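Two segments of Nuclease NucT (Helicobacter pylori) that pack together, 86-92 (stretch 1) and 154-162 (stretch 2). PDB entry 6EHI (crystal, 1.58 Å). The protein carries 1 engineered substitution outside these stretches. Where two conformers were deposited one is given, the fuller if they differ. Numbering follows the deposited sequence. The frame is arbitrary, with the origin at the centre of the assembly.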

# COMPACT_ATOMS: atom_id res chain seq x y z
N THR A 86 7.79 24.23 -1.65
CA THR A 86 7.90 22.79 -1.21
C THR A 86 8.30 22.70 0.26
O THR A 86 9.34 23.19 0.68
CB THR A 86 8.81 22.00 -2.15
OG1 THR A 86 8.38 22.32 -3.50
CG2 THR A 86 8.72 20.49 -2.03
N LYS A 87 7.46 22.02 1.03
CA LYS A 87 7.64 21.74 2.46
C LYS A 87 7.96 20.26 2.54
O LYS A 87 7.15 19.45 2.11
CB LYS A 87 6.36 22.00 3.28
CG LYS A 87 6.60 21.87 4.79
CD LYS A 87 5.29 21.86 5.60
CE LYS A 87 5.45 21.68 7.10
NZ LYS A 87 6.38 22.66 7.72
N VAL A 88 9.10 19.90 3.09
CA VAL A 88 9.40 18.45 3.35
C VAL A 88 9.59 18.27 4.83
O VAL A 88 10.08 19.18 5.54
CB VAL A 88 10.60 17.93 2.54
CG1 VAL A 88 10.40 18.15 1.08
CG2 VAL A 88 11.90 18.51 3.06
N CYS A 89 9.21 17.10 5.38
CA CYS A 89 9.41 16.83 6.76
C CYS A 89 9.46 15.29 7.00
O CYS A 89 9.31 14.52 6.03
CB CYS A 89 8.29 17.54 7.53
SG CYS A 89 6.63 16.82 7.20
N LEU A 90 9.70 14.86 8.22
CA LEU A 90 9.95 13.47 8.57
C LEU A 90 9.00 13.03 9.64
O LEU A 90 8.68 13.81 10.52
CB LEU A 90 11.38 13.32 9.08
CG LEU A 90 12.52 13.65 8.16
CD1 LEU A 90 13.87 13.90 8.87
CD2 LEU A 90 12.62 12.54 7.14
N LEU A 91 8.56 11.77 9.62
CA LEU A 91 7.67 11.26 10.57
C LEU A 91 7.95 9.84 10.96
O LEU A 91 8.14 9.01 10.06
CB LEU A 91 6.27 11.47 10.05
CG LEU A 91 5.10 11.05 10.88
CD1 LEU A 91 5.04 11.80 12.23
CD2 LEU A 91 3.85 11.28 10.07
N LYS A 92 8.19 9.57 12.24
CA LYS A 92 8.27 8.20 12.75
C LYS A 92 6.91 7.77 13.30
O LYS A 92 6.05 8.54 13.57
CB LYS A 92 9.42 7.95 13.80
CG LYS A 92 9.26 8.63 15.13
CD LYS A 92 10.49 8.37 16.06
CE LYS A 92 11.76 9.02 15.49
NZ LYS A 92 12.92 9.37 16.39
N LYS A 154 -3.40 16.33 10.34
CA LYS A 154 -3.00 15.82 11.65
C LYS A 154 -1.58 15.23 11.59
O LYS A 154 -0.74 15.52 12.44
CB LYS A 154 -3.96 14.74 12.19
CG LYS A 154 -5.31 15.28 12.67
CD LYS A 154 -6.11 14.31 13.55
CE LYS A 154 -5.34 13.53 14.61
NZ LYS A 154 -5.21 14.12 15.97
N MET A 155 -1.31 14.45 10.52
CA MET A 155 0.05 13.97 10.31
C MET A 155 1.07 15.12 10.24
O MET A 155 2.22 14.99 10.77
CB MET A 155 0.14 13.11 9.06
CG MET A 155 -0.64 11.83 9.33
SD MET A 155 -0.76 10.81 7.83
CE MET A 155 0.92 10.29 7.66
N LEU A 156 0.73 16.15 9.51
CA LEU A 156 1.63 17.27 9.27
C LEU A 156 2.01 17.94 10.57
O LEU A 156 3.14 18.41 10.75
CB LEU A 156 0.93 18.28 8.35
CG LEU A 156 1.77 19.03 7.33
CD1 LEU A 156 2.84 18.26 6.59
CD2 LEU A 156 0.76 19.68 6.34
N GLU A 157 1.08 17.96 11.52
CA GLU A 157 1.39 18.53 12.87
C GLU A 157 2.27 17.71 13.75
O GLU A 157 2.77 18.24 14.75
CB GLU A 157 0.13 18.84 13.70
CG GLU A 157 -0.62 20.14 13.43
CD GLU A 157 -2.09 20.05 13.86
OE1 GLU A 157 -2.37 19.56 14.98
OE2 GLU A 157 -2.96 20.50 13.09
N SER A 158 2.43 16.40 13.46
CA SER A 158 3.39 15.57 14.15
C SER A 158 4.76 15.42 13.50
O SER A 158 5.65 14.89 14.13
CB SER A 158 2.76 14.17 14.39
OG SER A 158 1.43 14.30 14.93
N CYS A 159 4.92 15.82 12.21
CA CYS A 159 6.20 15.63 11.48
C CYS A 159 7.21 16.70 11.86
O CYS A 159 6.85 17.85 12.19
CB CYS A 159 6.00 15.56 9.94
SG CYS A 159 5.61 17.07 9.02
N VAL A 160 8.46 16.32 11.71
CA VAL A 160 9.58 17.17 12.17
C VAL A 160 10.45 17.57 11.05
O VAL A 160 10.45 16.94 9.97
CB VAL A 160 10.40 16.48 13.26
CG1 VAL A 160 9.52 16.11 14.40
CG2 VAL A 160 11.26 15.31 12.72
N GLY A 161 11.17 18.68 11.22
CA GLY A 161 11.99 19.22 10.11
C GLY A 161 13.08 18.33 9.61
O GLY A 161 13.50 17.40 10.31
N PHE A 162 13.46 18.54 8.35
CA PHE A 162 14.53 17.81 7.79
C PHE A 162 15.79 18.61 8.09
O PHE A 162 16.08 19.59 7.38
CB PHE A 162 14.35 17.63 6.28
CG PHE A 162 15.54 17.06 5.62
CD1 PHE A 162 16.09 15.88 6.06
CD2 PHE A 162 16.14 17.72 4.57
CE1 PHE A 162 17.21 15.36 5.47
CE2 PHE A 162 17.27 17.23 3.99
CZ PHE A 162 17.81 16.04 4.44

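The C-terminal segment of NucT is fastened to strand 86-91 by a disulfide and a reciprocal pair of backbone hydrogen bonds, with apolar side chains packed around these links. The two stretches lie at least 64 residues apart in sequence wherever they touch, and together they bury 535 Å² of surface.

The covalent link joins Cys-89 SG to Cys-159 SG at 2.1 Å. Its chi3 of -89° is close to the value preferred by an unstrained disulfide, and both cysteines adopt the p rotamer. The CA-to-CB bond of Cys-159 points toward the strand, whereas that of Cys-89 runs sideways. Leu-156 CD1 packs against it, 4.1 Å from Cys-89 SG; although the CA-to-CB bond of Leu-156 points away from the strand, the end of its side chain comes back to make this contact.

Just beyond Cys-159 the chain runs antiparallel to the strand, and Leu-90 and Val-160 form a hydrogen-bonded pair. Leu-90 N donates to Val-160 O at 2.8 Å, and Val-160 N donates to Leu-90 O, also at 2.8 Å. The angles at hydrogen, 155° and 169°, together with the short distances, describe two well-formed bonds. Because the paired residues place their side chains on the same face of the sheet, Leu-90 CB and Val-160 CG2 approach to 4.2 Å. Gly-161 has no side chain, and its carbonyl makes the contact, with Gly-161 O 3.8 Å from Leu-90 CD1.

Leu-90 also meets the terminal aromatic residue. Its CD1 lies 4.1 Å from Phe-162 CD1, near the plane of the ring and therefore at its edge. Val-88 CG2 adds a second contact with this residue, 4.1 Å from Phe-162 CB, so that two alternate residues of the strand both pack against Phe-162.

At the other end of the contact, Leu-91 reaches Met-155 of the helix and Ser-158. The helix axis crosses that of the strand at 84°, nearly perpendicular, with a closest approach of 8.6 Å. The gap is bridged by side chains: Leu-91 CD2 is 3.9 Å from Met-155 CE, while Leu-91 CD1 lies 3.9 Å from Ser-158 CB. Leu-91 CB and Cys-159 CB, 4.1 Å apart, extend this apolar packing to the disulfide.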